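Local coordinates for TetR family transcription regulator (Marinobacter aquaeolei, PDB 3PAS), which probably binds DNA through an N-terminal helix-turn-helix domain and regulates transcription as a member of the TetR family, at residues Lys79-Arg82 and Glu83-Arg87; Ser125-Ala128 and Asn129-Ala133. All blocks are in the same frame, centred on the assembly; numbering follows the deposited sequence.

Contact 1 (79-82 with 83-87) and contact 2 (125-128 with 129-133) are both local helix starts within the C-terminal domain assigned to the family of HI_0893-like regulators; neither includes residues of the predicted helix-turn-helix (30-49). The first opens helix 81-98 with a side-chain cap, whereas the second opens helix 128-140 with an alanine. Their centres lie about 14 Å apart, yet the two helices meet directly: L85 CD2 packs on L130 CD1 at 3.8 Å, and L81 CD2 approaches A133 O at 4.1 Å. F75 of helix 52-76 touches L81 and L85 as well as L130 and A133. A bound acetate, probably from the crystallisation liquor, comes within about 4 Å of G84 at its nearest approach.

Contact 1: Lys79-Arg82 and Glu83-Arg87; sequences KDLR and EGLRR
D80 lays its carboxylate against the start of E83, OD1 standing 3.3 Å from E83 CB and accepting from E83 N at 2.9 Å. The N-H points almost straight at the oxygen (164°), nearly along the C-O axis: an N-cap bond. With CG held between the backbone N and the carbonyl carbon (chi1 60°), the carboxylate folds back over the first turn, while D80 O takes G84 N. E83 bends at chi2 (-62°), and R86 grips its carboxylate side-on in a salt bridge, R86 NE to E83 OE1 at 2.9 Å and R86 NH2 to E83 OE2 at 2.8 Å. The OE2 bond uses the syn lone pair; the OE1 bond is also syn but tilted from the carboxylate plane. Two bonds in the guanidinium plane should limit rotation of both groups. A water joins E83 OE2 to K79 N. On the apolar side L81 runs alongside L85, L81 CG 4.1 Å from L85 CD1. R82 NH2 hydrogen-bonds to N183 OD1 and R82 makes a cation-pi contact with W186, while R86 NH1 forms a salt bridge with E179. L81 and L85 face helices 52-76 and 128-140, placing this helix start between those and helix 175-189.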
ATOM      1  N   LYS B  79     -24.792  13.137   9.712  1.00 28.31           N
ATOM      2  CA  LYS B  79     -25.395  13.857  10.848  1.00 35.65           C
ATOM      3  C   LYS B  79     -24.418  14.084  11.997  1.00 34.07           C
ATOM      4  O   LYS B  79     -24.717  14.839  12.907  1.00 32.76           O
ATOM      5  CB  LYS B  79     -26.691  13.174  11.330  1.00 37.78           C
ATOM      6  CG  LYS B  79     -27.776  13.218  10.237  1.00 44.06           C
ATOM      7  CD  LYS B  79     -29.102  12.602  10.681  1.00 52.00           C
ATOM      8  CE  LYS B  79     -30.192  12.804   9.612  1.00 54.44           C
ATOM      9  NZ  LYS B  79     -31.538  12.202  10.012  1.00 52.67           N
ATOM     10  N   ASP B  80     -23.260  13.421  11.961  1.00 28.86           N
ATOM     11  CA  ASP B  80     -22.182  13.681  12.912  1.00 25.34           C
ATOM     12  C   ASP B  80     -20.867  13.288  12.241  1.00 25.99           C
ATOM     13  O   ASP B  80     -20.910  12.867  11.071  1.00 21.96           O
ATOM     14  CB  ASP B  80     -22.387  12.970  14.263  1.00 26.04           C
ATOM     15  CG  ASP B  80     -22.481  11.424  14.176  1.00 35.48           C
ATOM     16  OD1 ASP B  80     -22.144  10.773  13.189  1.00 29.16           O
ATOM     17  OD2 ASP B  80     -22.917  10.824  15.177  1.00 39.63           O
ATOM     18  N   LEU B  81     -19.728  13.398  12.956  1.00 24.08           N
ATOM     19  CA  LEU B  81     -18.398  13.058  12.364  1.00 22.67           C
ATOM     20  C   LEU B  81     -18.293  11.614  11.860  1.00 22.43           C
ATOM     21  O   LEU B  81     -17.860  11.379  10.731  1.00 21.57           O
ATOM     22  CB  LEU B  81     -17.250  13.340  13.353  1.00 18.60           C
ATOM     23  CG  LEU B  81     -15.819  13.107  12.837  1.00 20.82           C
ATOM     24  CD1 LEU B  81     -15.439  14.010  11.648  1.00 20.53           C
ATOM     25  CD2 LEU B  81     -14.784  13.261  14.029  1.00 23.00           C
ATOM     26  N   ARG B  82     -18.724  10.670  12.678  1.00 20.02           N
ATOM     27  CA  ARG B  82     -18.660   9.279  12.262  1.00 20.86           C
ATOM     28  C   ARG B  82     -19.508   9.019  11.028  1.00 20.02           C
ATOM     29  O   ARG B  82     -19.055   8.336  10.105  1.00 23.09           O
ATOM     30  CB  ARG B  82     -19.118   8.378  13.372  1.00 18.63           C
ATOM     31  CG  ARG B  82     -18.886   6.895  13.088  1.00 16.90           C
ATOM     32  CD  ARG B  82     -19.437   5.997  14.189  1.00 23.02           C
ATOM     33  NE  ARG B  82     -18.939   4.627  14.027  1.00 24.49           N
ATOM     34  CZ  ARG B  82     -19.442   3.743  13.160  1.00 23.08           C
ATOM     35  NH1 ARG B  82     -20.449   4.063  12.366  1.00 27.86           N
ATOM     36  NH2 ARG B  82     -18.900   2.536  13.060  1.00 24.25           N
ATOM     37  N   GLU B  83     -20.743   9.539  11.019  1.00 20.53           N
ATOM     38  CA  GLU B  83     -21.628   9.388   9.832  1.00 20.96           C
ATOM     39  C   GLU B  83     -21.053  10.036   8.606  1.00 19.11           C
ATOM     40  O   GLU B  83     -21.193   9.520   7.490  1.00 18.15           O
ATOM     41  CB  GLU B  83     -23.064   9.938  10.081  1.00 22.98           C
ATOM     42  CG  GLU B  83     -23.926   8.955  10.807  1.00 30.14           C
ATOM     43  CD  GLU B  83     -24.100   7.673   9.955  1.00 34.05           C
ATOM     44  OE1 GLU B  83     -23.597   6.631  10.418  1.00 36.61           O
ATOM     45  OE2 GLU B  83     -24.674   7.740   8.835  1.00 39.06           O
ATOM     46  N   GLY B  84     -20.404  11.185   8.786  1.00 20.08           N
ATOM     47  CA  GLY B  84     -19.787  11.871   7.684  1.00 18.28           C
ATOM     48  C   GLY B  84     -18.658  11.023   7.083  1.00 19.75           C
ATOM     49  O   GLY B  84     -18.518  10.909   5.874  1.00 17.47           O
ATOM     50  N   LEU B  85     -17.846  10.428   7.933  1.00 18.12           N
ATOM     51  CA  LEU B  85     -16.735   9.623   7.464  1.00 18.20           C
ATOM     52  C   LEU B  85     -17.257   8.329   6.835  1.00 17.67           C
ATOM     53  O   LEU B  85     -16.700   7.843   5.842  1.00 16.30           O
ATOM     54  CB  LEU B  85     -15.762   9.322   8.610  1.00 20.22           C
ATOM     55  CG  LEU B  85     -14.958  10.527   9.136  1.00 20.17           C
ATOM     56  CD1 LEU B  85     -14.234  10.120  10.432  1.00 20.00           C
ATOM     57  CD2 LEU B  85     -13.990  11.028   8.064  1.00 19.05           C
ATOM     58  N   ARG B  86     -18.342   7.769   7.386  1.00 16.89           N
ATOM     59  CA  ARG B  86     -18.925   6.565   6.849  1.00 17.56           C
ATOM     60  C   ARG B  86     -19.501   6.836   5.440  1.00 18.50           C
ATOM     61  O   ARG B  86     -19.304   6.033   4.489  1.00 19.84           O
ATOM     62  CB  ARG B  86     -20.022   6.027   7.773  1.00 17.12           C
ATOM     63  CG  ARG B  86     -20.613   4.713   7.333  1.00 20.43           C
ATOM     64  CD  ARG B  86     -21.667   4.224   8.328  1.00 26.57           C
ATOM     65  NE  ARG B  86     -22.871   4.988   8.134  1.00 30.68           N
ATOM     66  CZ  ARG B  86     -23.750   4.764   7.165  1.00 38.68           C
ATOM     67  NH1 ARG B  86     -23.555   3.781   6.297  1.00 37.55           N
ATOM     68  NH2 ARG B  86     -24.838   5.537   7.059  1.00 33.20           N
ATOM     69  N   ARG B  87     -20.181   7.978   5.260  1.00 18.47           N
ATOM     70  CA  ARG B  87     -20.734   8.262   3.932  1.00 19.46           C
ATOM     71  C   ARG B  87     -19.627   8.467   2.932  1.00 18.11           C
ATOM     72  O   ARG B  87     -19.691   7.986   1.833  1.00 19.26           O
ATOM     73  CB  ARG B  87     -21.604   9.492   3.933  1.00 20.84           C
ATOM     74  CG  ARG B  87     -22.847   9.304   4.696  1.00 24.96           C
ATOM     75  CD  ARG B  87     -23.569  10.632   4.873  1.00 33.68           C
ATOM     76  NE  ARG B  87     -24.991  10.418   5.161  1.00 39.47           N
ATOM     77  CZ  ARG B  87     -25.956  10.333   4.237  1.00 46.18           C
ATOM     78  NH1 ARG B  87     -25.703  10.449   2.926  1.00 41.62           N
ATOM     79  NH2 ARG B  87     -27.195  10.119   4.640  1.00 49.52           N
TER
HETATM   80  O   HOH W   1     -25.784  10.515   8.546  1.00 40.34           O
HETATM   81  O   HOH W   2     -22.256   6.410  12.430  1.00 34.53           O

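Contact 2: Ser125-Ala128 and Asn129-Ala133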
ATOM      1  N   SER B 125      -5.995  22.120   1.339  1.00 34.68           N
ATOM      2  CA  SER B 125      -6.840  23.287   1.335  1.00 34.54           C
ATOM      3  C   SER B 125      -8.248  23.058   0.765  1.00 32.68           C
ATOM      4  O   SER B 125      -9.233  23.520   1.344  1.00 32.59           O
ATOM      5  CB  SER B 125      -6.164  24.399   0.561  1.00 38.03           C
ATOM      6  OG  SER B 125      -6.922  25.563   0.690  1.00 43.70           O
ATOM      7  N   ARG B 126      -8.356  22.384  -0.379  1.00 29.69           N
ATOM      8  CA  ARG B 126      -9.676  22.085  -0.946  1.00 28.63           C
ATOM      9  C   ARG B 126     -10.471  21.156  -0.000  1.00 29.10           C
ATOM     10  O   ARG B 126     -11.709  21.270   0.152  1.00 28.97           O
ATOM     11  CB  ARG B 126      -9.522  21.391  -2.288  1.00 32.28           C
ATOM     12  CG  ARG B 126     -10.826  21.363  -3.080  1.00 35.95           C
ATOM     13  CD  ARG B 126     -10.568  20.896  -4.461  1.00 36.17           C
ATOM     14  NE  ARG B 126     -11.737  20.995  -5.315  1.00 32.23           N
ATOM     15  CZ  ARG B 126     -11.995  21.977  -6.180  1.00 34.39           C
ATOM     16  NH1 ARG B 126     -11.207  23.035  -6.320  1.00 29.26           N
ATOM     17  NH2 ARG B 126     -13.081  21.901  -6.919  1.00 34.57           N
ATOM     18  N   ALA B 127      -9.742  20.257   0.655  1.00 28.23           N
ATOM     19  CA  ALA B 127     -10.341  19.338   1.627  1.00 28.35           C
ATOM     20  C   ALA B 127     -10.431  19.870   3.086  1.00 28.63           C
ATOM     21  O   ALA B 127     -10.700  19.108   4.019  1.00 23.83           O
ATOM     22  CB  ALA B 127      -9.595  18.017   1.604  1.00 25.73           C
ATOM     23  N   ALA B 128     -10.243  21.164   3.285  1.00 27.76           N
ATOM     24  CA  ALA B 128     -10.124  21.740   4.618  1.00 29.96           C
ATOM     25  C   ALA B 128     -11.287  21.414   5.571  1.00 29.05           C
ATOM     26  O   ALA B 128     -11.052  21.108   6.745  1.00 28.06           O
ATOM     27  CB  ALA B 128      -9.931  23.271   4.533  1.00 31.77           C
ATOM     28  N   ASN B 129     -12.512  21.454   5.079  1.00 26.81           N
ATOM     29  CA  ASN B 129     -13.664  21.179   5.921  1.00 29.63           C
ATOM     30  C   ASN B 129     -13.639  19.772   6.505  1.00 27.42           C
ATOM     31  O   ASN B 129     -14.085  19.568   7.640  1.00 27.24           O
ATOM     32  CB  ASN B 129     -14.987  21.422   5.177  1.00 30.78           C
ATOM     33  CG  ASN B 129     -15.215  22.909   4.874  1.00 33.67           C
ATOM     34  OD1 ASN B 129     -14.651  23.800   5.528  1.00 30.00           O
ATOM     35  ND2 ASN B 129     -16.039  23.174   3.887  1.00 32.11           N
ATOM     36  N   LEU B 130     -13.155  18.807   5.731  1.00 25.13           N
ATOM     37  CA  LEU B 130     -13.011  17.444   6.251  1.00 23.78           C
ATOM     38  C   LEU B 130     -11.865  17.367   7.228  1.00 21.70           C
ATOM     39  O   LEU B 130     -12.048  16.856   8.325  1.00 24.73           O
ATOM     40  CB  LEU B 130     -12.772  16.418   5.129  1.00 24.34           C
ATOM     41  CG  LEU B 130     -12.136  15.061   5.563  1.00 30.07           C
ATOM     42  CD1 LEU B 130     -13.081  14.338   6.334  1.00 31.40           C
ATOM     43  CD2 LEU B 130     -11.705  14.226   4.348  1.00 43.14           C
ATOM     44  N   LEU B 131     -10.704  17.923   6.850  1.00 24.26           N
ATOM     45  CA  LEU B 131      -9.498  17.803   7.647  1.00 25.24           C
ATOM     46  C   LEU B 131      -9.643  18.583   8.954  1.00 24.25           C
ATOM     47  O   LEU B 131      -9.241  18.116   9.980  1.00 23.30           O
ATOM     48  CB  LEU B 131      -8.262  18.269   6.871  1.00 25.27           C
ATOM     49  CG  LEU B 131      -7.959  17.481   5.594  1.00 28.21           C
ATOM     50  CD1 LEU B 131      -6.795  18.199   4.825  1.00 32.56           C
ATOM     51  CD2 LEU B 131      -7.665  16.015   5.881  1.00 29.50           C
ATOM     52  N   ASN B 132     -10.274  19.755   8.917  1.00 22.06           N
ATOM     53  CA  ASN B 132     -10.514  20.516  10.161  1.00 23.36           C
ATOM     54  C   ASN B 132     -11.449  19.774  11.118  1.00 20.90           C
ATOM     55  O   ASN B 132     -11.256  19.788  12.323  1.00 22.50           O
ATOM     56  CB  ASN B 132     -11.028  21.935   9.855  1.00 23.95           C
ATOM     57  CG  ASN B 132      -9.968  22.801   9.208  1.00 30.53           C
ATOM     58  OD1 ASN B 132      -8.777  22.557   9.387  1.00 28.62           O
ATOM     59  ND2 ASN B 132     -10.392  23.850   8.477  1.00 29.30           N
ATOM     60  N   ALA B 133     -12.447  19.078  10.573  1.00 18.07           N
ATOM     61  CA  ALA B 133     -13.412  18.348  11.395  1.00 22.16           C
ATOM     62  C   ALA B 133     -12.709  17.135  12.031  1.00 19.81           C
ATOM     63  O   ALA B 133     -12.864  16.781  13.228  1.00 18.61           O
ATOM     64  CB  ALA B 133     -14.634  17.912  10.522  1.00 19.39           C
TER
HETATM   65  O   HOH W   3     -13.216  21.885   2.252  1.00 35.75           O
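A127 and L131 meet across the junction of two helices, where helix 117-126 ends and A127, the N-cap residue of helix 128-140, starts the next in this all-helical TetR-type domain. A127 CB lies 4.3 Å from L131 CD1, an apolar contact one turn apart. Backbone bonds join the two segments: L131 N donates to A127 O at 3.1 Å, nearly straight (168°) and in the carbonyl plane. L130 N makes a second, weak bond to that oxygen, bent to 125°, and the A127 carbonyl thus takes one good bond and one weak one. A128 O then receives N132 N at 2.7 Å. Placing CG beside the backbone N (chi1 -69°) folds the N132 amide back over this carbonyl, with N132 CG 3.2 Å from A128 O. N132 ND2 reaches 4.0 Å from A128 CB but makes no hydrogen bond to A128 O, the angle being poor.

The break itself shows in the torsions. A127 is the first residue to leave helical backbone values, whereas A128 resumes them; one residue therefore turns the chain. A127 offers no side-chain acceptor to the first turn; L130 N turns weakly to A127 O, and N129 N donates to a water.

Further out, L130 is the buried residue of the joint, packing also on L72 of helix 52-76 and on Q88 of helix 81-98. On the preceding helix R126 points away from the new helix and forms a salt bridge with D69, tying the end of helix 117-126 to helix 52-76. The same water that accepts from N129 N donates to R126 O at 2.7 Å, bridging the last carbonyl of the old helix to an early amide of the new one.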